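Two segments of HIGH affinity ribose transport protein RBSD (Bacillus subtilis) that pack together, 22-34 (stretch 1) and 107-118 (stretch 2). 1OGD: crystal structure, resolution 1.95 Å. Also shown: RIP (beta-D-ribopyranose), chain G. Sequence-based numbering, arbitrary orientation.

Stretch 1 22-34: DKIVIADAGLPVP
Stretch 2 (107-118) DAKAVIRTGEFT

Two parallel β-strands joined by a backbone ladder, and continued beyond it by main-chain and side-chain hydrogen bonds, make up this contact, which buries 952 Å² in all. The strand through Val25 (phi/psi −120/138) runs beside that through Val111 (−122/126) at 20°, with Val25, Ile26 and Ala27 level with Val111, Ile112 and Arg113 (CA–CA 4.5, 4.8 and 4.9 Å). As parallel pairing requires, alternate residues of stretch 1 bond to both flanking partners: Val25 N donates to Ala110 O (2.9 Å) while Ile112 N donates to Val25 O (2.6 Å), and Ala27 N donates to Ile112 O (2.7 Å) while Thr114 N donates to Ala27 O (2.9 Å). Lys109 N reaches Lys23 O at 2.7 Å.

Side chains alternate accordingly. Val25 (t), Ala27 and Val111 (t) share one face, with Ala27 CB 4.0 Å from Val111 CG1; Ile26 and Ile112, both m with chi2 t, share the other.

Further along, toward Ala29 (−66/−9), side chains assist the backbone. Thr114 OG1 (chi1 p) also donates to Ala27 O (2.8 Å). Arg113, t at chi1 to chi3 with chi4 −117°, reaches out to Ala29, where NH2 donates to Ala29 O (3.1 Å). A further main-chain bond, Ala29 N to Glu116 O (3.0 Å), carries the pairing into the loop. Asp28 (chi1 p) accepts from Gly30 N at OD2 (2.8 Å) and receives ribose O3 at OD1 (2.5 Å) and O2 at OD2 (2.7 Å).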

ATOM      1  N   ASP A  22       2.102 -14.632  23.771  1.00 27.44           N
ATOM      2  CA  ASP A  22       1.247 -13.844  22.884  1.00 27.85           C
ATOM      3  C   ASP A  22      -0.193 -14.065  23.331  1.00 28.34           C
ATOM      4  O   ASP A  22      -0.517 -15.102  23.915  1.00 28.14           O
ATOM      5  CB  ASP A  22       1.396 -14.263  21.417  1.00 27.51           C
ATOM      6  CG  ASP A  22       2.733 -13.849  20.816  1.00 25.85           C
ATOM      7  OD1 ASP A  22       3.398 -12.945  21.368  1.00 26.15           O
ATOM      8  OD2 ASP A  22       3.109 -14.428  19.780  1.00 27.12           O
ATOM      9  N   LYS A  23      -1.056 -13.096  23.046  1.00 26.76           N
ATOM     10  CA  LYS A  23      -2.449 -13.172  23.466  1.00 27.16           C
ATOM     11  C   LYS A  23      -3.464 -12.984  22.350  1.00 27.86           C
ATOM     12  O   LYS A  23      -3.235 -12.231  21.399  1.00 27.60           O
ATOM     13  CB  LYS A  23      -2.713 -12.108  24.535  1.00 27.49           C
ATOM     14  CG  LYS A  23      -1.749 -12.146  25.710  1.00 30.10           C
ATOM     15  CD  LYS A  23      -1.886 -10.900  26.565  1.00 34.52           C
ATOM     16  CE  LYS A  23      -0.910 -10.905  27.736  1.00 38.88           C
ATOM     17  NZ  LYS A  23       0.517 -11.049  27.308  1.00 39.59           N
ATOM     18  N   ILE A  24      -4.581 -13.694  22.464  1.00 26.68           N
ATOM     19  CA  ILE A  24      -5.674 -13.550  21.517  1.00 27.56           C
ATOM     20  C   ILE A  24      -6.901 -13.353  22.396  1.00 27.72           C
ATOM     21  O   ILE A  24      -6.908 -13.762  23.558  1.00 26.32           O
ATOM     22  CB  ILE A  24      -5.878 -14.784  20.599  1.00 30.17           C
ATOM     23  CG1 ILE A  24      -6.271 -16.007  21.417  1.00 32.62           C
ATOM     24  CG2 ILE A  24      -4.617 -15.049  19.787  1.00 31.44           C
ATOM     25  CD1 ILE A  24      -6.655 -17.187  20.547  1.00 34.84           C
ATOM     26  N   VAL A  25      -7.932 -12.723  21.851  1.00 26.80           N
ATOM     27  CA  VAL A  25      -9.138 -12.460  22.616  1.00 26.63           C
ATOM     28  C   VAL A  25     -10.357 -13.114  21.983  1.00 26.94           C
ATOM     29  O   VAL A  25     -10.499 -13.116  20.762  1.00 28.74           O
ATOM     30  CB  VAL A  25      -9.396 -10.927  22.714  1.00 26.51           C
ATOM     31  CG1 VAL A  25     -10.641 -10.647  23.559  1.00 25.28           C
ATOM     32  CG2 VAL A  25      -8.180 -10.230  23.308  1.00 24.66           C
ATOM     33  N   ILE A  26     -11.216 -13.697  22.814  1.00 25.33           N
ATOM     34  CA  ILE A  26     -12.460 -14.288  22.338  1.00 25.45           C
ATOM     35  C   ILE A  26     -13.468 -13.321  22.927  1.00 25.76           C
ATOM     36  O   ILE A  26     -13.475 -13.089  24.135  1.00 25.76           O
ATOM     37  CB  ILE A  26     -12.702 -15.698  22.903  1.00 27.04           C
ATOM     38  CG1 ILE A  26     -11.602 -16.647  22.418  1.00 28.69           C
ATOM     39  CG2 ILE A  26     -14.053 -16.214  22.422  1.00 24.90           C
ATOM     40  CD1 ILE A  26     -11.628 -18.014  23.082  1.00 32.58           C
ATOM     41  N   ALA A  27     -14.315 -12.745  22.086  1.00 26.52           N
ATOM     42  CA  ALA A  27     -15.250 -11.745  22.578  1.00 25.94           C
ATOM     43  C   ALA A  27     -16.705 -11.982  22.258  1.00 26.06           C
ATOM     44  O   ALA A  27     -17.036 -12.724  21.335  1.00 26.14           O
ATOM     45  CB  ALA A  27     -14.838 -10.375  22.036  1.00 25.65           C
ATOM     46  N   ASP A  28     -17.577 -11.346  23.039  1.00 26.55           N
ATOM     47  CA  ASP A  28     -19.003 -11.428  22.777  1.00 26.82           C
ATOM     48  C   ASP A  28     -19.260 -10.379  21.696  1.00 27.58           C
ATOM     49  O   ASP A  28     -18.332  -9.671  21.289  1.00 26.60           O
ATOM     50  CB  ASP A  28     -19.830 -11.165  24.051  1.00 29.52           C
ATOM     51  CG  ASP A  28     -19.539  -9.814  24.703  1.00 28.53           C
ATOM     52  OD1 ASP A  28     -19.434  -9.794  25.950  1.00 26.55           O
ATOM     53  OD2 ASP A  28     -19.439  -8.784  23.998  1.00 26.18           O
ATOM     54  N   ALA A  29     -20.498 -10.283  21.224  1.00 26.46           N
ATOM     55  CA  ALA A  29     -20.836  -9.350  20.158  1.00 25.66           C
ATOM     56  C   ALA A  29     -20.717  -7.856  20.479  1.00 25.41           C
ATOM     57  O   ALA A  29     -20.802  -7.018  19.574  1.00 25.47           O
ATOM     58  CB  ALA A  29     -22.238  -9.652  19.645  1.00 23.38           C
ATOM     59  N   GLY A  30     -20.498  -7.516  21.743  1.00 23.85           N
ATOM     60  CA  GLY A  30     -20.426  -6.111  22.091  1.00 24.77           C
ATOM     61  C   GLY A  30     -19.067  -5.522  22.405  1.00 25.06           C
ATOM     62  O   GLY A  30     -18.920  -4.305  22.401  1.00 26.37           O
ATOM     63  N   LEU A  31     -18.072  -6.360  22.665  1.00 23.52           N
ATOM     64  CA  LEU A  31     -16.750  -5.853  23.010  1.00 24.37           C
ATOM     65  C   LEU A  31     -16.129  -4.959  21.931  1.00 25.12           C
ATOM     66  O   LEU A  31     -16.068  -5.333  20.761  1.00 25.82           O
ATOM     67  CB  LEU A  31     -15.790  -7.010  23.290  1.00 25.97           C
ATOM     68  CG  LEU A  31     -14.454  -6.569  23.888  1.00 25.67           C
ATOM     69  CD1 LEU A  31     -14.668  -6.186  25.345  1.00 26.43           C
ATOM     70  CD2 LEU A  31     -13.434  -7.692  23.782  1.00 27.79           C
ATOM     71  N   PRO A  32     -15.677  -3.755  22.311  1.00 24.32           N
ATOM     72  CA  PRO A  32     -15.064  -2.874  21.311  1.00 25.50           C
ATOM     73  C   PRO A  32     -13.656  -3.404  21.014  1.00 26.27           C
ATOM     74  O   PRO A  32     -12.995  -3.952  21.900  1.00 26.24           O
ATOM     75  CB  PRO A  32     -15.039  -1.525  22.018  1.00 23.45           C
ATOM     76  CG  PRO A  32     -14.796  -1.923  23.460  1.00 26.22           C
ATOM     77  CD  PRO A  32     -15.763  -3.089  23.625  1.00 24.09           C
ATOM     78  N   VAL A  33     -13.210  -3.253  19.772  1.00 27.39           N
ATOM     79  CA  VAL A  33     -11.881  -3.714  19.369  1.00 27.62           C
ATOM     80  C   VAL A  33     -10.942  -2.512  19.228  1.00 28.77           C
ATOM     81  O   VAL A  33     -11.208  -1.596  18.448  1.00 29.80           O
ATOM     82  CB  VAL A  33     -11.942  -4.467  18.016  1.00 27.68           C
ATOM     83  CG1 VAL A  33     -10.539  -4.901  17.589  1.00 28.26           C
ATOM     84  CG2 VAL A  33     -12.855  -5.676  18.137  1.00 27.64           C
ATOM     85  N   PRO A  34      -9.831  -2.502  19.979  1.00 28.82           N
ATOM     86  CA  PRO A  34      -8.885  -1.384  19.897  1.00 29.50           C
ATOM     87  C   PRO A  34      -8.397  -1.166  18.463  1.00 31.60           C
ATOM     88  O   PRO A  34      -8.372  -2.102  17.659  1.00 29.52           O
ATOM     89  CB  PRO A  34      -7.751  -1.819  20.823  1.00 30.82           C
ATOM     90  CG  PRO A  34      -8.444  -2.729  21.816  1.00 30.45           C
ATOM     91  CD  PRO A  34      -9.366  -3.523  20.934  1.00 28.22           C
ATOM     92  N   ASP A 107      -3.041  -5.231  23.402  1.00 35.76           N
ATOM     93  CA  ASP A 107      -1.831  -6.007  23.138  1.00 36.54           C
ATOM     94  C   ASP A 107      -2.104  -7.332  22.439  1.00 34.96           C
ATOM     95  O   ASP A 107      -1.173  -8.044  22.063  1.00 35.61           O
ATOM     96  CB  ASP A 107      -1.081  -6.282  24.442  1.00 40.29           C
ATOM     97  CG  ASP A 107      -0.396  -5.053  24.985  1.00 45.71           C
ATOM     98  OD1 ASP A 107       0.371  -4.426  24.222  1.00 50.31           O
ATOM     99  OD2 ASP A 107      -0.617  -4.711  26.167  1.00 48.31           O
ATOM    100  N   ALA A 108      -3.378  -7.660  22.266  1.00 32.40           N
ATOM    101  CA  ALA A 108      -3.771  -8.907  21.619  1.00 29.84           C
ATOM    102  C   ALA A 108      -3.378  -8.945  20.147  1.00 30.10           C
ATOM    103  O   ALA A 108      -3.358  -7.915  19.474  1.00 28.11           O
ATOM    104  CB  ALA A 108      -5.271  -9.100  21.751  1.00 27.62           C
ATOM    105  N   LYS A 109      -3.074 -10.142  19.651  1.00 27.75           N
ATOM    106  CA  LYS A 109      -2.703 -10.316  18.257  1.00 26.93           C
ATOM    107  C   LYS A 109      -3.976 -10.296  17.424  1.00 26.31           C
ATOM    108  O   LYS A 109      -3.945 -10.048  16.224  1.00 26.38           O
ATOM    109  CB  LYS A 109      -1.977 -11.653  18.054  1.00 27.81           C
ATOM    110  CG  LYS A 109      -0.670 -11.775  18.813  1.00 28.71           C
ATOM    111  CD  LYS A 109       0.335 -10.738  18.338  1.00 32.51           C
ATOM    112  CE  LYS A 109       1.597 -10.752  19.185  1.00 33.83           C
ATOM    113  NZ  LYS A 109       2.566  -9.708  18.735  1.00 39.98           N
ATOM    114  N   ALA A 110      -5.104 -10.549  18.072  1.00 25.48           N
ATOM    115  CA  ALA A 110      -6.377 -10.567  17.372  1.00 23.52           C
ATOM    116  C   ALA A 110      -7.534 -10.698  18.345  1.00 23.67           C
ATOM    117  O   ALA A 110      -7.366 -11.151  19.485  1.00 22.02           O
ATOM    118  CB  ALA A 110      -6.415 -11.734  16.382  1.00 23.33           C
ATOM    119  N   VAL A 111      -8.707 -10.288  17.882  1.00 23.66           N
ATOM    120  CA  VAL A 111      -9.922 -10.389  18.667  1.00 22.06           C
ATOM    121  C   VAL A 111     -10.854 -11.229  17.819  1.00 22.67           C
ATOM    122  O   VAL A 111     -11.071 -10.935  16.644  1.00 21.17           O
ATOM    123  CB  VAL A 111     -10.567  -9.007  18.929  1.00 23.94           C
ATOM    124  CG1 VAL A 111     -11.911  -9.184  19.638  1.00 22.80           C
ATOM    125  CG2 VAL A 111      -9.639  -8.154  19.781  1.00 22.66           C
ATOM    126  N   ILE A 112     -11.379 -12.299  18.409  1.00 21.87           N
ATOM    127  CA  ILE A 112     -12.298 -13.174  17.705  1.00 21.93           C
ATOM    128  C   ILE A 112     -13.697 -12.857  18.216  1.00 23.59           C
ATOM    129  O   ILE A 112     -14.013 -13.070  19.388  1.00 24.35           O
ATOM    130  CB  ILE A 112     -11.942 -14.648  17.958  1.00 22.85           C
ATOM    131  CG1 ILE A 112     -10.469 -14.875  17.601  1.00 25.92           C
ATOM    132  CG2 ILE A 112     -12.818 -15.542  17.118  1.00 21.67           C
ATOM    133  CD1 ILE A 112      -9.888 -16.165  18.121  1.00 32.51           C
ATOM    134  N   ARG A 113     -14.531 -12.325  17.332  1.00 24.16           N
ATOM    135  CA  ARG A 113     -15.883 -11.950  17.699  1.00 24.87           C
ATOM    136  C   ARG A 113     -16.855 -13.105  17.482  1.00 24.85           C
ATOM    137  O   ARG A 113     -16.968 -13.628  16.378  1.00 23.67           O
ATOM    138  CB  ARG A 113     -16.327 -10.734  16.874  1.00 23.80           C
ATOM    139  CG  ARG A 113     -17.684 -10.174  17.263  1.00 22.99           C
ATOM    140  CD  ARG A 113     -17.988  -8.904  16.474  1.00 23.22           C
ATOM    141  NE  ARG A 113     -19.231  -8.269  16.898  1.00 20.17           N
ATOM    142  CZ  ARG A 113     -20.298  -8.109  16.121  1.00 19.36           C
ATOM    143  NH1 ARG A 113     -20.290  -8.535  14.864  1.00 22.33           N
ATOM    144  NH2 ARG A 113     -21.379  -7.513  16.600  1.00 20.93           N
ATOM    145  N   THR A 114     -17.549 -13.497  18.547  1.00 25.03           N
ATOM    146  CA  THR A 114     -18.525 -14.578  18.466  1.00 25.75           C
ATOM    147  C   THR A 114     -19.918 -13.948  18.433  1.00 28.16           C
ATOM    148  O   THR A 114     -20.053 -12.724  18.492  1.00 26.63           O
ATOM    149  CB  THR A 114     -18.435 -15.505  19.688  1.00 25.09           C
ATOM    150  OG1 THR A 114     -18.844 -14.789  20.858  1.00 24.09           O
ATOM    151  CG2 THR A 114     -17.007 -15.997  19.884  1.00 25.41           C
ATOM    152  N   GLY A 115     -20.950 -14.780  18.342  1.00 28.72           N
ATOM    153  CA  GLY A 115     -22.303 -14.255  18.309  1.00 28.85           C
ATOM    154  C   GLY A 115     -22.922 -14.213  19.692  1.00 30.80           C
ATOM    155  O   GLY A 115     -24.131 -14.031  19.830  1.00 30.81           O
ATOM    156  N   GLU A 116     -22.086 -14.370  20.715  1.00 30.50           N
ATOM    157  CA  GLU A 116     -22.534 -14.376  22.102  1.00 31.71           C
ATOM    158  C   GLU A 116     -23.189 -13.070  22.538  1.00 33.16           C
ATOM    159  O   GLU A 116     -22.562 -12.008  22.513  1.00 32.63           O
ATOM    160  CB  GLU A 116     -21.356 -14.676  23.027  1.00 32.23           C
ATOM    161  CG  GLU A 116     -21.748 -14.953  24.471  1.00 34.58           C
ATOM    162  CD  GLU A 116     -22.564 -16.227  24.610  1.00 37.14           C
ATOM    163  OE1 GLU A 116     -22.104 -17.279  24.119  1.00 35.40           O
ATOM    164  OE2 GLU A 116     -23.662 -16.178  25.208  1.00 39.64           O
ATOM    165  N   PHE A 117     -24.453 -13.165  22.950  1.00 32.98           N
ATOM    166  CA  PHE A 117     -25.210 -12.007  23.411  1.00 33.17           C
ATOM    167  C   PHE A 117     -25.427 -11.988  24.924  1.00 33.74           C
ATOM    168  O   PHE A 117     -26.513 -11.643  25.389  1.00 34.03           O
ATOM    169  CB  PHE A 117     -26.571 -11.942  22.708  1.00 33.18           C
ATOM    170  CG  PHE A 117     -26.606 -11.023  21.517  1.00 34.24           C
ATOM    171  CD1 PHE A 117     -25.646 -11.117  20.514  1.00 34.02           C
ATOM    172  CD2 PHE A 117     -27.620 -10.076  21.386  1.00 34.51           C
ATOM    173  CE1 PHE A 117     -25.696 -10.282  19.393  1.00 35.72           C
ATOM    174  CE2 PHE A 117     -27.679  -9.237  20.270  1.00 35.86           C
ATOM    175  CZ  PHE A 117     -26.714  -9.341  19.271  1.00 34.21           C
ATOM    176  N   THR A 118     -24.412 -12.370  25.692  1.00 33.07           N
ATOM    177  CA  THR A 118     -24.529 -12.339  27.147  1.00 35.17           C
ATOM    178  C   THR A 118     -23.395 -11.500  27.725  1.00 35.33           C
ATOM    179  O   THR A 118     -22.284 -11.499  27.196  1.00 37.66           O
ATOM    180  CB  THR A 118     -24.505 -13.758  27.784  1.00 34.69           C
ATOM    181  OG1 THR A 118     -23.245 -14.392  27.528  1.00 37.14           O
ATOM    182  CG2 THR A 118     -25.626 -14.606  27.222  1.00 33.18           C
TER
HETATM  183  C1  RIP G1134     -18.915  -4.649  26.162  1.00 39.76           C
HETATM  184  C2  RIP G1134     -19.008  -6.153  26.196  1.00 37.21           C
HETATM  185  C3  RIP G1134     -19.252  -6.614  27.625  1.00 39.24           C
HETATM  186  C4  RIP G1134     -20.456  -5.958  28.290  1.00 39.61           C
HETATM  187  C5  RIP G1134     -20.265  -4.448  28.200  1.00 40.55           C
HETATM  188  O1  RIP G1134     -17.730  -4.191  26.781  1.00 41.81           O
HETATM  189  O2  RIP G1134     -20.068  -6.536  25.346  1.00 35.15           O
HETATM  190  O3  RIP G1134     -19.367  -8.012  27.674  1.00 38.13           O
HETATM  191  O4  RIP G1134     -21.657  -6.297  27.625  1.00 40.64           O
HETATM  192  O5  RIP G1134     -20.018  -4.000  26.849  1.00 39.91           O
HETATM  193  O   HOH W   1       4.623 -10.983  19.941  1.00 24.77           O
HETATM  194  O   HOH W   2       0.134 -10.534  22.326  1.00 29.13           O
HETATM  195  O   HOH W   3     -17.425  -7.507  19.444  1.00 26.41           O